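Local coordinates for tungstate ABC transporter, periplasmic tungstate-binding protein (Geobacter sulfurreducens, PDB 3LR1), which probably captures tungstate in the periplasm and hands it to the membrane components of an ABC transporter for uptake, at residues G19-K22 with V23-P26; M202-P206 with K207-H211. All blocks are in the same frame, centred on the assembly; numbering follows the deposited sequence.

Contact 1 (G19-K22 with V23-P26)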
ATOM      1  N   GLY A  19       9.635   3.536   1.090  1.00 22.61           N
ATOM      2  CA  GLY A  19      10.900   3.723   1.873  1.00 20.66           C
ATOM      3  C   GLY A  19      10.793   3.563   3.398  1.00 19.66           C
ATOM      4  O   GLY A  19      11.808   3.623   4.143  1.00 20.06           O
ATOM      5  N   LEU A  20       9.585   3.350   3.896  1.00 18.02           N
ATOM      6  CA  LEU A  20       9.385   3.187   5.332  1.00 17.11           C
ATOM      7  C   LEU A  20      10.240   2.072   5.908  1.00 17.28           C
ATOM      8  O   LEU A  20      10.851   2.245   6.993  1.00 16.90           O
ATOM      9  CB  LEU A  20       7.928   2.873   5.646  1.00 16.32           C
ATOM     10  CG  LEU A  20       7.522   2.484   7.068  1.00 16.00           C
ATOM     11  CD1 LEU A  20       7.854   3.560   8.024  1.00 14.53           C
ATOM     12  CD2 LEU A  20       6.034   2.166   7.150  1.00 18.84           C
ATOM     13  N   LEU A  21      10.236   0.935   5.230  1.00 18.16           N
ATOM     14  CA  LEU A  21      10.916  -0.255   5.758  1.00 19.97           C
ATOM     15  C   LEU A  21      12.411  -0.064   5.960  1.00 20.31           C
ATOM     16  O   LEU A  21      12.950  -0.603   6.884  1.00 21.38           O
ATOM     17  CB  LEU A  21      10.609  -1.481   4.887  1.00 20.61           C
ATOM     18  CG  LEU A  21       9.119  -1.872   4.888  1.00 18.81           C
ATOM     19  CD1 LEU A  21       8.887  -3.076   3.935  1.00 22.04           C
ATOM     20  CD2 LEU A  21       8.545  -2.096   6.271  1.00 19.19           C
ATOM     21  N   LYS A  22      13.074   0.744   5.126  1.00 21.15           N
ATOM     22  CA  LYS A  22      14.458   1.036   5.261  1.00 22.77           C
ATOM     23  C   LYS A  22      14.819   1.733   6.591  1.00 22.21           C
ATOM     24  O   LYS A  22      15.882   1.542   7.106  1.00 23.18           O
ATOM     25  CB  LYS A  22      14.943   1.834   4.026  1.00 25.49           C
ATOM     26  CG  LYS A  22      16.409   1.635   3.748  1.00 29.99           C
ATOM     27  CD  LYS A  22      16.778   2.153   2.311  1.00 37.24           C
ATOM     28  CE  LYS A  22      16.095   3.514   1.971  1.00 41.46           C
ATOM     29  NZ  LYS A  22      16.198   4.599   3.033  1.00 44.43           N
ATOM     30  N   VAL A  23      13.893   2.461   7.175  1.00 20.66           N
ATOM     31  CA  VAL A  23      14.043   3.157   8.444  1.00 20.33           C
ATOM     32  C   VAL A  23      13.439   2.334   9.623  1.00 17.99           C
ATOM     33  O   VAL A  23      14.003   2.265  10.703  1.00 16.24           O
ATOM     34  CB  VAL A  23      13.382   4.548   8.325  1.00 21.48           C
ATOM     35  CG1 VAL A  23      13.470   5.290   9.618  1.00 23.09           C
ATOM     36  CG2 VAL A  23      14.079   5.390   7.179  1.00 22.98           C
ATOM     37  N   LEU A  24      12.326   1.648   9.385  1.00 16.96           N
ATOM     38  CA  LEU A  24      11.637   0.901  10.423  1.00 16.26           C
ATOM     39  C   LEU A  24      12.389  -0.362  10.851  1.00 14.70           C
ATOM     40  O   LEU A  24      12.386  -0.711  12.050  1.00 15.06           O
ATOM     41  CB  LEU A  24      10.222   0.516   9.927  1.00 16.36           C
ATOM     42  CG  LEU A  24       9.263  -0.154  10.902  1.00 16.14           C
ATOM     43  CD1 LEU A  24       8.961   0.690  12.154  1.00 14.94           C
ATOM     44  CD2 LEU A  24       7.987  -0.459  10.171  1.00 15.84           C
ATOM     45  N   LEU A  25      12.975  -1.097   9.901  1.00 14.05           N
ATOM     46  CA  LEU A  25      13.549  -2.391  10.217  1.00 12.80           C
ATOM     47  C   LEU A  25      14.930  -2.427  10.950  1.00 13.68           C
ATOM     48  O   LEU A  25      15.149  -3.290  11.763  1.00 13.31           O
ATOM     49  CB  LEU A  25      13.556  -3.315   8.979  1.00 13.28           C
ATOM     50  CG  LEU A  25      12.182  -3.608   8.366  1.00 14.83           C
ATOM     51  CD1 LEU A  25      12.317  -4.428   6.975  1.00 18.66           C
ATOM     52  CD2 LEU A  25      11.329  -4.349   9.361  1.00 15.17           C
ATOM     53  N   PRO A  26      15.871  -1.529  10.642  1.00 14.63           N
ATOM     54  CA  PRO A  26      17.182  -1.674  11.289  1.00 14.52           C
ATOM     55  C   PRO A  26      17.259  -1.743  12.819  1.00 13.99           C
ATOM     56  O   PRO A  26      18.035  -2.581  13.357  1.00 12.89           O
ATOM     57  CB  PRO A  26      17.994  -0.544  10.698  1.00 16.63           C
ATOM     58  CG  PRO A  26      17.435  -0.400   9.289  1.00 15.40           C
ATOM     59  CD  PRO A  26      15.921  -0.569   9.522  1.00 15.70           C
TER

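Contact 2 (M202-P206 with K207-H211)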
HETATM    1  N   MSE A 202       0.774  -9.523   9.884  1.00 15.62           N
HETATM    2  CA  MSE A 202       0.236 -10.832  10.332  1.00 15.33           C
HETATM    3  C   MSE A 202       1.365 -11.834  10.307  1.00 14.33           C
HETATM    4  O   MSE A 202       2.229 -11.760   9.436  1.00 14.41           O
HETATM    5  CB  MSE A 202      -0.875 -11.338   9.402  1.00 17.10           C
HETATM    6  CG  MSE A 202      -1.988 -10.416   9.193  1.00 21.26           C
HETATM    7 SE   MSE A 202      -3.111 -10.987   7.737  1.00 27.60          SE
HETATM    8  CE  MSE A 202      -2.171 -10.639   6.087  1.00 26.55           C
ATOM      9  N   ALA A 203       1.354 -12.746  11.265  1.00 13.71           N
ATOM     10  CA  ALA A 203       2.286 -13.854  11.340  1.00 12.57           C
ATOM     11  C   ALA A 203       1.662 -15.045  10.620  1.00 12.89           C
ATOM     12  O   ALA A 203       0.430 -15.309  10.757  1.00 13.74           O
ATOM     13  CB  ALA A 203       2.618 -14.171  12.799  1.00 12.42           C
ATOM     14  N   VAL A 204       2.500 -15.749   9.840  1.00 13.24           N
ATOM     15  CA  VAL A 204       2.134 -16.977   9.155  1.00 13.47           C
ATOM     16  C   VAL A 204       2.000 -18.052  10.247  1.00 14.07           C
ATOM     17  O   VAL A 204       2.864 -18.168  11.153  1.00 14.81           O
ATOM     18  CB  VAL A 204       3.161 -17.382   8.108  1.00 13.13           C
ATOM     19  CG1 VAL A 204       2.819 -18.754   7.516  1.00 12.73           C
ATOM     20  CG2 VAL A 204       3.175 -16.323   6.984  1.00 13.37           C
ATOM     21  N   ASN A 205       0.910 -18.792  10.189  1.00 13.80           N
ATOM     22  CA  ASN A 205       0.518 -19.709  11.286  1.00 13.41           C
ATOM     23  C   ASN A 205       1.397 -20.956  11.364  1.00 13.88           C
ATOM     24  O   ASN A 205       1.374 -21.780  10.472  1.00 13.83           O
ATOM     25  CB  ASN A 205      -0.937 -20.092  11.085  1.00 13.94           C
ATOM     26  CG  ASN A 205      -1.495 -20.865  12.211  1.00 13.80           C
ATOM     27  OD1 ASN A 205      -0.786 -21.203  13.152  1.00 18.15           O
ATOM     28  ND2 ASN A 205      -2.766 -21.199  12.117  1.00 16.79           N
ATOM     29  N   PRO A 206       2.173 -21.102  12.438  1.00 15.58           N
ATOM     30  CA  PRO A 206       3.016 -22.310  12.524  1.00 17.39           C
ATOM     31  C   PRO A 206       2.229 -23.604  12.731  1.00 18.47           C
ATOM     32  O   PRO A 206       2.805 -24.675  12.558  1.00 19.49           O
ATOM     33  CB  PRO A 206       3.878 -22.055  13.751  1.00 18.16           C
ATOM     34  CG  PRO A 206       3.070 -21.058  14.594  1.00 17.97           C
ATOM     35  CD  PRO A 206       2.269 -20.248  13.638  1.00 16.42           C
ATOM     36  N   LYS A 207       0.943 -23.540  13.131  1.00 19.27           N
ATOM     37  CA  LYS A 207       0.131 -24.790  13.116  1.00 21.33           C
ATOM     38  C   LYS A 207      -0.030 -25.309  11.674  1.00 21.33           C
ATOM     39  O   LYS A 207      -0.174 -26.504  11.485  1.00 22.27           O
ATOM     40  CB  LYS A 207      -1.238 -24.619  13.760  1.00 22.03           C
ATOM     41  CG  LYS A 207      -1.246 -24.138  15.219  1.00 24.63           C
ATOM     42  CD  LYS A 207      -0.123 -24.690  16.080  1.00 28.01           C
ATOM     43  CE  LYS A 207      -0.293 -26.127  16.430  1.00 30.47           C
ATOM     44  NZ  LYS A 207      -0.127 -26.435  17.947  1.00 31.71           N
ATOM     45  N   LYS A 208      -0.045 -24.420  10.687  1.00 20.19           N
ATOM     46  CA  LYS A 208      -0.062 -24.834   9.284  1.00 20.51           C
ATOM     47  C   LYS A 208       1.331 -25.093   8.767  1.00 19.60           C
ATOM     48  O   LYS A 208       1.552 -26.027   7.973  1.00 21.30           O
ATOM     49  CB  LYS A 208      -0.744 -23.806   8.400  1.00 20.95           C
ATOM     50  CG  LYS A 208      -2.272 -23.944   8.391  1.00 25.47           C
ATOM     51  CD  LYS A 208      -2.899 -23.131   7.262  1.00 29.02           C
ATOM     52  CE  LYS A 208      -4.373 -22.964   7.465  1.00 29.29           C
ATOM     53  NZ  LYS A 208      -5.079 -24.256   7.371  1.00 30.62           N
ATOM     54  N   PHE A 209       2.278 -24.267   9.165  1.00 18.91           N
ATOM     55  CA  PHE A 209       3.639 -24.406   8.650  1.00 19.29           C
ATOM     56  C   PHE A 209       4.590 -24.405   9.815  1.00 20.35           C
ATOM     57  O   PHE A 209       5.011 -23.357  10.258  1.00 18.30           O
ATOM     58  CB  PHE A 209       3.955 -23.320   7.615  1.00 19.60           C
ATOM     59  CG  PHE A 209       3.105 -23.423   6.374  1.00 19.72           C
ATOM     60  CD1 PHE A 209       3.328 -24.422   5.454  1.00 21.59           C
ATOM     61  CD2 PHE A 209       2.097 -22.522   6.129  1.00 21.36           C
ATOM     62  CE1 PHE A 209       2.542 -24.525   4.318  1.00 21.39           C
ATOM     63  CE2 PHE A 209       1.333 -22.611   4.964  1.00 18.88           C
ATOM     64  CZ  PHE A 209       1.514 -23.634   4.127  1.00 20.92           C
ATOM     65  N   PRO A 210       4.948 -25.609  10.335  1.00 22.05           N
ATOM     66  CA  PRO A 210       5.718 -25.554  11.595  1.00 23.46           C
ATOM     67  C   PRO A 210       7.168 -24.958  11.512  1.00 23.81           C
ATOM     68  O   PRO A 210       7.760 -24.646  12.555  1.00 25.02           O
ATOM     69  CB  PRO A 210       5.700 -27.012  12.108  1.00 23.68           C
ATOM     70  CG  PRO A 210       5.286 -27.843  10.942  1.00 24.33           C
ATOM     71  CD  PRO A 210       4.607 -26.975   9.912  1.00 22.48           C
ATOM     72  N   HIS A 211       7.724 -24.830  10.319  1.00 23.07           N
ATOM     73  CA  HIS A 211       9.072 -24.277  10.160  1.00 22.68           C
ATOM     74  C   HIS A 211       9.108 -22.754  10.028  1.00 21.52           C
ATOM     75  O   HIS A 211      10.163 -22.159   9.962  1.00 21.49           O
ATOM     76  CB  HIS A 211       9.761 -24.929   8.981  1.00 23.14           C
ATOM     77  CG  HIS A 211       9.753 -26.420   9.070  1.00 25.76           C
ATOM     78  ND1 HIS A 211       9.340 -27.230   8.034  1.00 26.63           N
ATOM     79  CD2 HIS A 211       9.994 -27.236  10.125  1.00 27.07           C
ATOM     80  CE1 HIS A 211       9.390 -28.493   8.428  1.00 28.76           C
ATOM     81  NE2 HIS A 211       9.757 -28.522   9.700  1.00 29.77           N
TER

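Contact 1 (G19-K22 with V23-P26)
L21 and L25 meet one turn apart at the start of helix 20-32, where CB of L21 lies 4.0 Å from CD1 of L25. The L25 side chain leaves its backbone with CG opposite the carbonyl carbon (chi1 -60°), which lays the root of the chain over the preceding turn and brings CG to 3.4 Å from L21 O. That same oxygen accepts the N-H of L25, with L25 N 3.1 Å from L21 O, a normal i to i+4 helical bond. A second apolar touch comes from the L21 branch CD2, 4.3 Å from CD2 of L24. The carbonyl of L20 takes two donors: L24 N, 2.9 Å from L20 O, approaches in the carbonyl plane, whereas V23 N, 3.1 Å from L20 O, comes from above it. K22, V23 and P26 face outward and add no apolar side-chain touch between 19-22 and 23-26; the K22 chain bends at its last two torsions. P26 has no N-H to give K22 O, so its CD rests 3.2 Å from that backbone oxygen and the helix kinks there. V23 leans on I232 and Y236 at the C-terminal end. Inward, L21 and L25 press on V38 of strand 35-41, L25 also meets L220 of helix 214-224, and L20 and L24 pack against I233 of helix 227-235.

Contact 2 (M202-P206 with K207-H211)
An Asx turn follows the end of strand 197-204, made by the side chain of N205 and the backbone of K207: OD1 of N205 accepts K207 N at 2.9 Å. The amide CG stands opposite the backbone N of N205 (chi1 -173°), which turns OD1 toward the chain ahead. K207 N lies well above the amide plane, 55° out of it, and the CB of K207 follows at 3.5 Å from N205 OD1. The other end of the amide is held too, since ND2 donates to G73 O, which probably limits the rotation of the group. F209 N, 3.0 Å from N205 O, arrives in the carbonyl plane, and this i to i+4 bond closes an alpha-turn with P206, K207 and K208 at helical backbone angles; K208 N adds a weak bond to the same oxygen. The chain leaves roughly at right angles to the strand, which pairs antiparallel with strands 57-60 and 75-76 in the sheet of one lobe, N205 bonding through its backbone to F74. P206 CA lies 3.2 Å from F209 O, and P210 CA 3.2 Å from P206 O, the second CA-H...O contact more bent (129° at the hydrogen). The F209 ring, partly exposed, meets the buried V204 obliquely, CD2 to V204 CG1 at 4.1 Å, while V204 itself is also covered by V212.

Contacts 1 and 2 lie in the same half of the protein but do not touch: their centres are 24 Å apart and their nearest atoms about 11 Å. Helix 214-224 spans the gap: Y214 meets P206 of contact 2, A217, M218 and I221 pack on A203, and L220, Y223 and V224 reach L24 and L25 of contact 1. Strand 35-41 under contact 1 is followed in sheet order by strands 6-12, 57-60 and 197-204, the last leading into contact 2. The L25 side chain is about 12 Å from a tungsten ion near helix 20-32. Another ion lies in the interlobe cleft, where such proteins usually bind their ligand; neither contact can be called part of that site.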